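Local atomic coordinates of p-47 protein (PDB entry 5WIX), a protein that is of unknown function but adopts a tubular-lipid-binding (TULIP) fold resembling bactericidal/permeability-increasing protein, which is consistent with binding lipid-like molecules. Residues K56-K61 / N155-S160; N76-K81 / I107-F112; I82-G87 / V101-E106; L123-G128 / K167-I172. All blocks are in the same frame, centred on the assembly; numbering follows the deposited sequence.

Contact 1. Residues K56-K61 / N155-S160; sequences KKQEIK and NKLLIS
Leu158 carries this contact, turning its isobutyl end from helix 153-159 onto Ile60 and Gln58 at the beginning of strand 58-70, so that the helix is packed on a sheet mainly through apolar side chains. The apolar part centres on Ile60. Its CG1 stands between the backbone N and the carbonyl carbon (chi1 61°), which leaves CG2 anti to the carbonyl carbon, and this methyl lies 3.6 Å from Leu158 CD1. The two side chains run past one another with opposite sense, and Ile60 CG2 also approaches Leu158 CB. The other branch of Ile60 reaches the helix backbone, where CD1 comes within 4.0 Å of Ile159 CA and 4.3 Å of Ile159 CG2.

A second kind of contact sets a polar group against hydrocarbon. The extended Gln58 chain brings OE1 to 3.5 Å from Leu158 CD2, while Gln58 CB is also near that methyl; Leu157 CD2 touches OE1 more distantly. No hydrogen bond joins the segments. The side-chain hydrogen bond within them is that of Ser160 OG, which donates to Lys156 O, four residues earlier, over 3.0 Å.

The axes of strand 58-61 and helix 155-159 approach to 8.9 Å and cross at -71°. Strand 58-70 is flanked here by strand 48-53, through the backbone of Ile60 and Tyr51, and by strand 87-91, through Glu59 and Lys90. Phe89 of strand 87-91 touches Ile60, Asn155 and Leu158, tying the helix to two neighbouring strands of the sheet.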
# COMPACT_ATOMS: atom_id res chain seq x y z
N LYS A 56 27.49 -24.79 -35.34
CA LYS A 56 27.57 -23.44 -35.91
C LYS A 56 28.84 -22.70 -35.47
O LYS A 56 29.02 -21.52 -35.77
CB LYS A 56 26.33 -22.62 -35.54
CG LYS A 56 24.99 -23.30 -35.87
CD LYS A 56 24.90 -23.75 -37.33
CE LYS A 56 23.64 -24.57 -37.59
NZ LYS A 56 23.57 -25.10 -38.99
N LYS A 57 29.72 -23.41 -34.76
CA LYS A 57 31.03 -22.90 -34.36
C LYS A 57 30.93 -21.64 -33.50
O LYS A 57 31.71 -20.71 -33.67
CB LYS A 57 31.90 -22.61 -35.59
N GLN A 58 29.97 -21.62 -32.58
CA GLN A 58 29.79 -20.47 -31.70
C GLN A 58 29.83 -20.87 -30.21
O GLN A 58 29.40 -21.97 -29.86
CB GLN A 58 28.47 -19.76 -32.02
CG GLN A 58 28.31 -19.36 -33.49
CD GLN A 58 27.01 -18.64 -33.77
OE1 GLN A 58 26.76 -17.55 -33.23
NE2 GLN A 58 26.17 -19.24 -34.61
N GLU A 59 30.36 -19.98 -29.36
CA GLU A 59 30.34 -20.21 -27.91
C GLU A 59 30.70 -18.97 -27.05
O GLU A 59 31.47 -18.10 -27.48
CB GLU A 59 31.28 -21.37 -27.55
CG GLU A 59 32.75 -21.13 -27.80
CD GLU A 59 33.62 -22.30 -27.39
OE1 GLU A 59 34.86 -22.22 -27.55
OE2 GLU A 59 33.06 -23.31 -26.89
N ILE A 60 30.13 -18.91 -25.84
CA ILE A 60 30.50 -17.93 -24.81
C ILE A 60 30.61 -18.54 -23.42
O ILE A 60 29.88 -19.46 -23.07
CB ILE A 60 29.49 -16.76 -24.67
CG1 ILE A 60 28.11 -17.26 -24.28
CG2 ILE A 60 29.38 -15.99 -25.94
CD1 ILE A 60 27.19 -16.13 -23.93
N LYS A 61 31.53 -17.99 -22.63
CA LYS A 61 31.63 -18.32 -21.22
C LYS A 61 31.69 -17.02 -20.44
O LYS A 61 32.73 -16.37 -20.41
CB LYS A 61 32.86 -19.19 -20.93
N ASN A 155 27.88 -10.97 -30.44
CA ASN A 155 27.79 -10.98 -28.97
C ASN A 155 26.33 -11.01 -28.58
O ASN A 155 25.92 -11.84 -27.77
CB ASN A 155 28.48 -9.76 -28.31
CG ASN A 155 28.30 -9.73 -26.76
OD1 ASN A 155 28.59 -10.71 -26.05
ND2 ASN A 155 27.83 -8.60 -26.23
N LYS A 156 25.56 -10.11 -29.18
CA LYS A 156 24.15 -9.97 -28.82
C LYS A 156 23.34 -11.23 -29.14
O LYS A 156 22.59 -11.71 -28.29
CB LYS A 156 23.56 -8.75 -29.52
CG LYS A 156 24.24 -7.45 -29.14
CD LYS A 156 23.87 -6.41 -30.16
CE LYS A 156 23.68 -5.05 -29.53
NZ LYS A 156 24.52 -3.98 -30.18
N LEU A 157 23.51 -11.78 -30.34
CA LEU A 157 22.87 -13.06 -30.70
C LEU A 157 23.19 -14.10 -29.64
O LEU A 157 22.31 -14.83 -29.17
CB LEU A 157 23.33 -13.53 -32.09
CG LEU A 157 23.03 -14.97 -32.55
CD1 LEU A 157 21.57 -15.37 -32.32
CD2 LEU A 157 23.44 -15.18 -34.03
N LEU A 158 24.46 -14.14 -29.23
CA LEU A 158 24.92 -15.16 -28.30
C LEU A 158 24.55 -14.90 -26.84
O LEU A 158 24.09 -15.82 -26.18
CB LEU A 158 26.44 -15.33 -28.42
CG LEU A 158 26.91 -16.24 -29.56
CD1 LEU A 158 28.36 -16.64 -29.31
CD2 LEU A 158 26.03 -17.48 -29.77
N ILE A 159 24.73 -13.68 -26.32
CA ILE A 159 24.39 -13.50 -24.91
C ILE A 159 22.90 -13.54 -24.71
O ILE A 159 22.45 -13.43 -23.59
CB ILE A 159 24.89 -12.18 -24.27
CG1 ILE A 159 24.03 -10.99 -24.71
CG2 ILE A 159 26.37 -11.98 -24.51
CD1 ILE A 159 23.69 -10.06 -23.58
N SER A 160 22.12 -13.67 -25.77
CA SER A 160 20.71 -13.94 -25.58
C SER A 160 20.52 -15.45 -25.51
O SER A 160 19.42 -15.92 -25.23
CB SER A 160 19.88 -13.39 -26.73
OG SER A 160 19.96 -11.98 -26.77

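Contact 2. Residues N76-K81 / I107-F112; sequences NFLRIK and IKLDFF
Leu78 and Ile107 form an antiparallel hydrogen-bonded pair, and the firm part of the contact gathers round them. Leu78 N donates to Ile107 O over 2.7 Å, and Ile107 N returns a bond of the same length to Leu78 O. Just before this pair, Phe77 CA lies 3.0 Å from Ile107 O in a CA-H...O contact, so the carbonyl of Ile107 is met by both an amide and a CA-H. Both Leu78 and Ile107 put their side chains on one face of the sheet, where Leu78 CG meets Leu109 CD1 at 3.8 Å and Ile80 CD1 meets Ile107 CD1 at 3.6 Å. Phe192 of strand 187-195 adds to the buried side by touching Leu78 and Leu109, and Phe125 touches Ile107.

On the partly exposed side, CD1 of the Phe77 ring still lies close to the Ile107 carbonyl and to Lys108 N. Lys108 CB sits over one ring face, displaced toward the rim, at 3.9 Å from the centroid in a CH-pi contact. The outer lysine chain is looser: it bends at chi3 (-83°), which turns CE back to 3.9 Å from Phe77 CE2. Beyond Leu109 the two segments part.

Two reciprocal amide bonds thus set the register, aliphatic side chains pack on one face, and lysine methylenes meet an aromatic ring: the contact rests on backbone bonds and hydrocarbon, with no ion pair between the segments.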
# COMPACT_ATOMS: atom_id res chain seq x y z
N ASN A 76 6.42 -4.13 -17.37
CA ASN A 76 6.92 -5.26 -16.59
C ASN A 76 8.44 -5.24 -16.53
O ASN A 76 9.03 -5.55 -15.50
CB ASN A 76 6.43 -6.58 -17.19
CG ASN A 76 4.92 -6.72 -17.12
OD1 ASN A 76 4.28 -7.08 -18.11
ND2 ASN A 76 4.35 -6.45 -15.95
N PHE A 77 9.07 -4.89 -17.65
CA PHE A 77 10.53 -4.94 -17.75
C PHE A 77 11.37 -4.05 -16.81
O PHE A 77 11.05 -2.90 -16.54
CB PHE A 77 10.96 -4.69 -19.20
CG PHE A 77 10.65 -5.83 -20.12
CD1 PHE A 77 11.66 -6.63 -20.62
CD2 PHE A 77 9.34 -6.10 -20.49
CE1 PHE A 77 11.38 -7.69 -21.48
CE2 PHE A 77 9.05 -7.15 -21.35
CZ PHE A 77 10.07 -7.95 -21.84
N LEU A 78 12.47 -4.65 -16.35
CA LEU A 78 13.64 -4.03 -15.74
C LEU A 78 14.70 -3.72 -16.77
O LEU A 78 14.86 -4.46 -17.73
CB LEU A 78 14.26 -4.95 -14.71
CG LEU A 78 13.59 -5.12 -13.38
CD1 LEU A 78 14.59 -5.72 -12.42
CD2 LEU A 78 13.12 -3.77 -12.91
N ARG A 79 15.46 -2.65 -16.57
CA ARG A 79 16.66 -2.45 -17.38
C ARG A 79 17.86 -2.57 -16.48
O ARG A 79 17.91 -1.90 -15.44
CB ARG A 79 16.66 -1.10 -18.10
CG ARG A 79 18.02 -0.75 -18.69
CD ARG A 79 18.03 0.61 -19.34
NE ARG A 79 16.96 0.74 -20.33
CZ ARG A 79 16.87 1.75 -21.19
NH1 ARG A 79 17.79 2.72 -21.17
NH2 ARG A 79 15.87 1.79 -22.07
N ILE A 80 18.82 -3.41 -16.85
CA ILE A 80 19.93 -3.67 -15.94
C ILE A 80 21.30 -3.65 -16.61
O ILE A 80 21.47 -4.10 -17.74
CB ILE A 80 19.77 -5.02 -15.21
CG1 ILE A 80 19.75 -6.19 -16.19
CG2 ILE A 80 18.49 -5.04 -14.35
CD1 ILE A 80 19.68 -7.52 -15.50
N LYS A 81 22.26 -3.12 -15.87
CA LYS A 81 23.65 -3.02 -16.27
C LYS A 81 24.36 -4.33 -15.92
O LYS A 81 24.32 -4.77 -14.77
CB LYS A 81 24.30 -1.82 -15.57
CG LYS A 81 25.55 -1.26 -16.20
CD LYS A 81 26.03 0.01 -15.46
CE LYS A 81 25.10 1.20 -15.68
NZ LYS A 81 25.84 2.50 -15.54
N ILE A 107 14.97 -6.74 -19.14
CA ILE A 107 14.43 -8.07 -18.88
C ILE A 107 13.05 -8.07 -18.22
O ILE A 107 12.66 -7.10 -17.57
CB ILE A 107 15.38 -8.90 -17.99
CG1 ILE A 107 16.83 -8.59 -18.30
CG2 ILE A 107 15.13 -10.37 -18.19
CD1 ILE A 107 17.78 -9.60 -17.70
N LYS A 108 12.32 -9.17 -18.41
CA LYS A 108 10.98 -9.33 -17.86
C LYS A 108 10.97 -10.03 -16.49
O LYS A 108 11.67 -11.03 -16.25
CB LYS A 108 10.09 -10.12 -18.83
CG LYS A 108 8.71 -10.45 -18.26
CD LYS A 108 7.87 -11.30 -19.21
CE LYS A 108 7.19 -10.44 -20.24
NZ LYS A 108 6.03 -11.14 -20.85
N LEU A 109 10.16 -9.49 -15.59
CA LEU A 109 9.84 -10.17 -14.36
C LEU A 109 8.40 -10.68 -14.41
O LEU A 109 7.52 -10.04 -15.00
CB LEU A 109 10.03 -9.26 -13.17
CG LEU A 109 11.42 -8.65 -13.07
CD1 LEU A 109 11.53 -7.88 -11.77
CD2 LEU A 109 12.45 -9.75 -13.14
N ASP A 110 8.17 -11.83 -13.80
CA ASP A 110 6.81 -12.30 -13.63
C ASP A 110 6.69 -13.05 -12.32
O ASP A 110 7.69 -13.40 -11.69
CB ASP A 110 6.37 -13.17 -14.80
CG ASP A 110 4.89 -13.03 -15.09
OD1 ASP A 110 4.14 -12.72 -14.14
OD2 ASP A 110 4.47 -13.23 -16.26
N PHE A 111 5.45 -13.28 -11.89
CA PHE A 111 5.25 -13.97 -10.63
C PHE A 111 5.22 -15.47 -10.87
O PHE A 111 4.65 -15.94 -11.86
CB PHE A 111 3.97 -13.46 -9.96
CG PHE A 111 3.96 -11.96 -9.74
CD1 PHE A 111 4.74 -11.38 -8.74
CD2 PHE A 111 3.18 -11.13 -10.55
CE1 PHE A 111 4.74 -9.98 -8.55
CE2 PHE A 111 3.17 -9.74 -10.36
CZ PHE A 111 3.94 -9.16 -9.37
N PHE A 112 5.87 -16.22 -9.98
CA PHE A 112 5.99 -17.67 -10.08
C PHE A 112 5.44 -18.34 -8.82
O PHE A 112 5.94 -18.10 -7.72
CB PHE A 112 7.46 -18.08 -10.29
CG PHE A 112 7.93 -18.01 -11.72
CD1 PHE A 112 8.64 -19.06 -12.29
CD2 PHE A 112 7.67 -16.89 -12.49
CE1 PHE A 112 9.07 -19.00 -13.60
CE2 PHE A 112 8.09 -16.82 -13.79
CZ PHE A 112 8.80 -17.88 -14.36

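Contact 3. Residues I82-G87 / V101-E106; sequences IFIKEG and VIPILE
Ile82 meets Pro103 and Leu105 with its side chain and Val101 and Ile102 through its carbonyl oxygen, and its backbone makes the stronger of the two hydrogen bonds. Ile82 N donates to Pro103 O over 2.8 Å, whereas Ile84 N reaches Val101 O in a weak bond of 3.4 Å. Between them Pro103 N has no hydrogen to offer Ile82 O; that oxygen instead receives a CA-H...O contact from Ile102 CA at 3.2 Å. The proline thus thins the bonding between a strand and the segment running beside it.

Side chains fill in round these bonds. Ile82 CG1 comes to 3.5 Å from Leu105 CD1, the two side chains crossing at about a right angle, while Ile82 CB rests 3.7 Å from Pro103 CG. Farther along, Ile84 CG1, anti to its carbonyl carbon (chi1 -32°), is 3.3 Å from Val101 O and also near Pro103 CD. Phe83 CB points away, yet ring atom CD1 comes to 4.1 Å from Ile102 CD1.

Round these groups, Phe64 touches Ile82, Met62 and Leu98 touch Ile84, and Phe162 touches Leu105. Strand 78-85 lies between strand 104-113 and strand 58-70, to which Phe83 is bonded through the backbone of Asp65 and Asn66. At its far end Lys85 and Glu86 both face Ile63 in a classic beta bulge, and there the chain turns a corner into strand 87-91.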
# COMPACT_ATOMS: atom_id res chain seq x y z
N ILE A 82 25.01 -4.96 -16.89
CA ILE A 82 25.71 -6.22 -16.65
C ILE A 82 27.23 -6.02 -16.63
O ILE A 82 27.83 -5.59 -17.61
CB ILE A 82 25.35 -7.27 -17.73
CG1 ILE A 82 23.84 -7.35 -17.91
CG2 ILE A 82 25.87 -8.63 -17.36
CD1 ILE A 82 23.12 -7.65 -16.64
N PHE A 83 27.86 -6.31 -15.49
CA PHE A 83 29.31 -6.19 -15.38
C PHE A 83 29.96 -7.58 -15.51
O PHE A 83 29.80 -8.42 -14.62
CB PHE A 83 29.74 -5.56 -14.05
CG PHE A 83 29.24 -4.15 -13.83
CD1 PHE A 83 30.14 -3.09 -13.74
CD2 PHE A 83 27.89 -3.88 -13.65
CE1 PHE A 83 29.70 -1.80 -13.51
CE2 PHE A 83 27.44 -2.58 -13.43
CZ PHE A 83 28.35 -1.55 -13.35
N ILE A 84 30.67 -7.81 -16.60
CA ILE A 84 31.45 -9.03 -16.72
C ILE A 84 32.86 -8.72 -16.25
O ILE A 84 33.36 -7.64 -16.52
CB ILE A 84 31.48 -9.55 -18.17
CG1 ILE A 84 30.16 -9.20 -18.87
CG2 ILE A 84 31.78 -11.04 -18.20
CD1 ILE A 84 29.92 -9.93 -20.18
N LYS A 85 33.50 -9.63 -15.52
CA LYS A 85 34.88 -9.39 -15.12
C LYS A 85 35.81 -10.52 -15.57
O LYS A 85 37.03 -10.42 -15.44
CB LYS A 85 34.97 -9.18 -13.60
CG LYS A 85 36.04 -8.17 -13.20
CD LYS A 85 35.44 -6.93 -12.54
CE LYS A 85 36.51 -5.89 -12.24
NZ LYS A 85 36.03 -4.81 -11.33
N GLU A 86 35.23 -11.58 -16.10
CA GLU A 86 35.99 -12.66 -16.72
C GLU A 86 35.11 -13.32 -17.76
O GLU A 86 33.90 -13.41 -17.59
CB GLU A 86 36.46 -13.69 -15.69
CG GLU A 86 37.40 -14.75 -16.26
CD GLU A 86 37.57 -15.97 -15.36
OE1 GLU A 86 37.47 -15.82 -14.12
OE2 GLU A 86 37.81 -17.07 -15.89
N GLY A 87 35.71 -13.78 -18.85
CA GLY A 87 34.94 -14.46 -19.87
C GLY A 87 35.52 -14.44 -21.27
O GLY A 87 36.55 -13.81 -21.54
N VAL A 101 33.63 -5.95 -20.36
CA VAL A 101 32.53 -5.43 -21.18
C VAL A 101 31.27 -5.25 -20.34
O VAL A 101 30.97 -6.05 -19.45
CB VAL A 101 32.20 -6.34 -22.38
CG1 VAL A 101 31.62 -5.51 -23.52
CG2 VAL A 101 33.45 -7.05 -22.84
N ILE A 102 30.53 -4.18 -20.61
CA ILE A 102 29.38 -3.86 -19.78
C ILE A 102 28.13 -3.64 -20.63
O ILE A 102 27.81 -2.51 -21.02
CB ILE A 102 29.66 -2.63 -18.90
CG1 ILE A 102 30.98 -2.81 -18.16
CG2 ILE A 102 28.52 -2.42 -17.92
CD1 ILE A 102 31.39 -1.62 -17.34
N PRO A 103 27.42 -4.75 -20.93
CA PRO A 103 26.18 -4.71 -21.71
C PRO A 103 25.01 -4.20 -20.90
O PRO A 103 24.99 -4.29 -19.66
CB PRO A 103 25.97 -6.17 -22.11
CG PRO A 103 26.75 -6.98 -21.15
CD PRO A 103 27.88 -6.13 -20.67
N ILE A 104 24.03 -3.65 -21.59
CA ILE A 104 22.83 -3.18 -20.93
C ILE A 104 21.60 -3.83 -21.53
O ILE A 104 21.30 -3.69 -22.72
CB ILE A 104 22.72 -1.66 -21.00
CG1 ILE A 104 23.89 -1.01 -20.25
CG2 ILE A 104 21.38 -1.20 -20.46
CD1 ILE A 104 23.71 0.46 -19.97
N LEU A 105 20.90 -4.56 -20.67
CA LEU A 105 19.74 -5.35 -21.05
C LEU A 105 18.46 -4.79 -20.48
O LEU A 105 18.48 -4.03 -19.51
CB LEU A 105 19.91 -6.79 -20.57
CG LEU A 105 21.30 -7.35 -20.83
CD1 LEU A 105 21.53 -8.68 -20.12
CD2 LEU A 105 21.43 -7.52 -22.33
N GLU A 106 17.35 -5.16 -21.09
CA GLU A 106 16.03 -5.01 -20.48
C GLU A 106 15.48 -6.41 -20.33
O GLU A 106 15.52 -7.19 -21.28
CB GLU A 106 15.10 -4.15 -21.33
CG GLU A 106 15.24 -2.66 -21.11
CD GLU A 106 14.18 -1.89 -21.88
OE1 GLU A 106 13.81 -0.78 -21.44
OE2 GLU A 106 13.70 -2.41 -22.92

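Contact 4. Residues L123-G128 / K167-I172; sequences LKFSFG and KQVSYI
Phe125 and Val169 meet through groups set by their first torsions. The phenylalanine has CG anti to the carbonyl carbon and beside the backbone N (chi1 -83°), and the valine has CG1 anti to its backbone N (chi1 -177°). Phe125 CD2 and Val169 CG1 approach to 3.9 Å, the methyl reaching the ring obliquely. It is the sole apolar side-chain pair between the segments.

Lys124 contributes through its methylenes, which lie against the backbone of the loop: CG is 3.7 Å from Tyr171 O, and CD is 3.9 Å from Ser170 O. A bend at chi3 then swings CE round, and NZ ends 4.4 Å from Ser170 CB, a distance that speaks only for loose packing. At the other end Leu123 O lies 3.6 Å from Ile172 C. No hydrogen bond spans the two segments, although their touching parts run 160° apart, a nearly antiparallel course.

The regular pairing begins one step later, where the backbone of Leu123 bonds with Phe173 and Ala174, and strand 120-125 takes strand 174-177 as its neighbour, with strand 104-113 on its other side. Phe173 also meets the rings of both Phe125 and Tyr171 edge-to-face. Tyr171, its OH hydrogen-bonded to Asn410, touches His37 and Leu38 of helix 31-42, while Val169 packs on Tyr41 of that helix and on Phe49 of strand 48-53.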
# COMPACT_ATOMS: atom_id res chain seq x y z
N LEU A 123 8.18 -13.46 -6.95
CA LEU A 123 8.60 -12.63 -8.07
C LEU A 123 10.06 -12.88 -8.44
O LEU A 123 10.98 -12.61 -7.67
CB LEU A 123 8.38 -11.15 -7.76
CG LEU A 123 8.72 -10.22 -8.92
CD1 LEU A 123 8.00 -10.65 -10.19
CD2 LEU A 123 8.38 -8.78 -8.60
N LYS A 124 10.27 -13.41 -9.65
CA LYS A 124 11.60 -13.79 -10.11
C LYS A 124 11.82 -13.24 -11.51
O LYS A 124 10.91 -12.67 -12.11
CB LYS A 124 11.77 -15.31 -10.09
CG LYS A 124 11.54 -15.95 -8.72
CD LYS A 124 12.22 -17.31 -8.57
CE LYS A 124 11.56 -18.39 -9.42
NZ LYS A 124 12.33 -19.67 -9.41
N PHE A 125 13.04 -13.39 -12.03
CA PHE A 125 13.32 -13.14 -13.45
C PHE A 125 12.57 -14.12 -14.33
O PHE A 125 12.26 -15.23 -13.88
CB PHE A 125 14.80 -13.29 -13.74
CG PHE A 125 15.63 -12.09 -13.44
CD1 PHE A 125 15.51 -10.94 -14.21
CD2 PHE A 125 16.59 -12.12 -12.44
CE1 PHE A 125 16.31 -9.82 -13.96
CE2 PHE A 125 17.40 -11.02 -12.18
CZ PHE A 125 17.26 -9.87 -12.95
N SER A 126 12.30 -13.78 -15.59
CA SER A 126 11.69 -14.77 -16.48
C SER A 126 12.05 -14.60 -17.96
O SER A 126 11.62 -13.65 -18.61
CB SER A 126 10.16 -14.75 -16.34
OG SER A 126 9.56 -13.77 -17.16
N PHE A 127 12.83 -15.54 -18.49
CA PHE A 127 13.18 -15.49 -19.91
C PHE A 127 12.56 -16.67 -20.65
O PHE A 127 13.27 -17.53 -21.18
CB PHE A 127 14.70 -15.48 -20.14
CG PHE A 127 15.51 -15.03 -18.96
CD1 PHE A 127 15.29 -13.81 -18.37
CD2 PHE A 127 16.52 -15.83 -18.46
CE1 PHE A 127 16.05 -13.41 -17.27
CE2 PHE A 127 17.28 -15.44 -17.38
CZ PHE A 127 17.05 -14.22 -16.79
N GLY A 128 11.23 -16.71 -20.67
CA GLY A 128 10.53 -17.76 -21.38
C GLY A 128 10.57 -17.52 -22.88
O GLY A 128 11.63 -17.34 -23.47
N LYS A 167 17.08 -21.06 -15.30
CA LYS A 167 16.88 -21.69 -14.00
C LYS A 167 18.01 -21.37 -13.03
O LYS A 167 17.80 -21.36 -11.81
CB LYS A 167 16.75 -23.21 -14.18
CG LYS A 167 15.57 -23.62 -15.06
CD LYS A 167 15.48 -25.13 -15.20
CE LYS A 167 14.20 -25.54 -15.92
NZ LYS A 167 14.03 -27.02 -15.94
N GLN A 168 19.20 -21.10 -13.57
CA GLN A 168 20.38 -20.86 -12.75
C GLN A 168 20.22 -19.63 -11.86
O GLN A 168 20.70 -19.62 -10.73
CB GLN A 168 21.62 -20.72 -13.62
CG GLN A 168 22.86 -20.37 -12.84
CD GLN A 168 24.09 -21.00 -13.42
OE1 GLN A 168 24.01 -21.85 -14.31
NE2 GLN A 168 25.26 -20.60 -12.92
N VAL A 169 19.53 -18.61 -12.37
CA VAL A 169 19.25 -17.43 -11.56
C VAL A 169 17.88 -17.48 -10.90
O VAL A 169 16.86 -17.13 -11.50
CB VAL A 169 19.34 -16.15 -12.39
CG1 VAL A 169 19.11 -14.94 -11.49
CG2 VAL A 169 20.68 -16.07 -13.08
N SER A 170 17.85 -17.92 -9.65
CA SER A 170 16.59 -18.07 -8.94
C SER A 170 16.36 -16.96 -7.92
O SER A 170 15.74 -17.19 -6.88
CB SER A 170 16.54 -19.44 -8.25
OG SER A 170 17.63 -19.62 -7.37
N TYR A 171 16.85 -15.76 -8.21
CA TYR A 171 16.77 -14.67 -7.24
C TYR A 171 15.34 -14.19 -7.03
O TYR A 171 14.59 -13.99 -7.98
CB TYR A 171 17.63 -13.49 -7.64
CG TYR A 171 17.57 -12.42 -6.58
CD1 TYR A 171 18.03 -12.70 -5.30
CD2 TYR A 171 17.02 -11.17 -6.84
CE1 TYR A 171 17.96 -11.75 -4.30
CE2 TYR A 171 16.95 -10.21 -5.84
CZ TYR A 171 17.43 -10.51 -4.57
OH TYR A 171 17.37 -9.58 -3.55
N ILE A 172 14.99 -14.00 -5.76
CA ILE A 172 13.64 -13.63 -5.37
C ILE A 172 13.51 -12.15 -5.09
O ILE A 172 13.91 -11.68 -4.03
CB ILE A 172 13.21 -14.36 -4.11
CG1 ILE A 172 13.62 -15.83 -4.17
CG2 ILE A 172 11.73 -14.19 -3.90
CD1 ILE A 172 13.43 -16.56 -2.84

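How the contacts relate
Each contact has at least one segment on the same curled antiparallel sheet, and all lie on the same side of the chain's centre. Strand order gives their sequence across it: contact 1 starts on strand 58-70, contacts 2 and 3 join strand 78-85 to strand 104-113 and the loop before it, and contact 4 begins on the next strand, 120-125. Contacts 2 and 4 have centres about 9 Å apart, contacts 2 and 3 about 17 Å, contacts 1 and 2 about 22 Å. Along the chain, contact 3 falls within the span of contact 2, and both within that of contact 1, which interleaves with contact 4. Ile159 of contact 1 packs on Leu105 of contact 3. Successive strands, a helix and a loop are thus held together in one part of the TULIP-like protein.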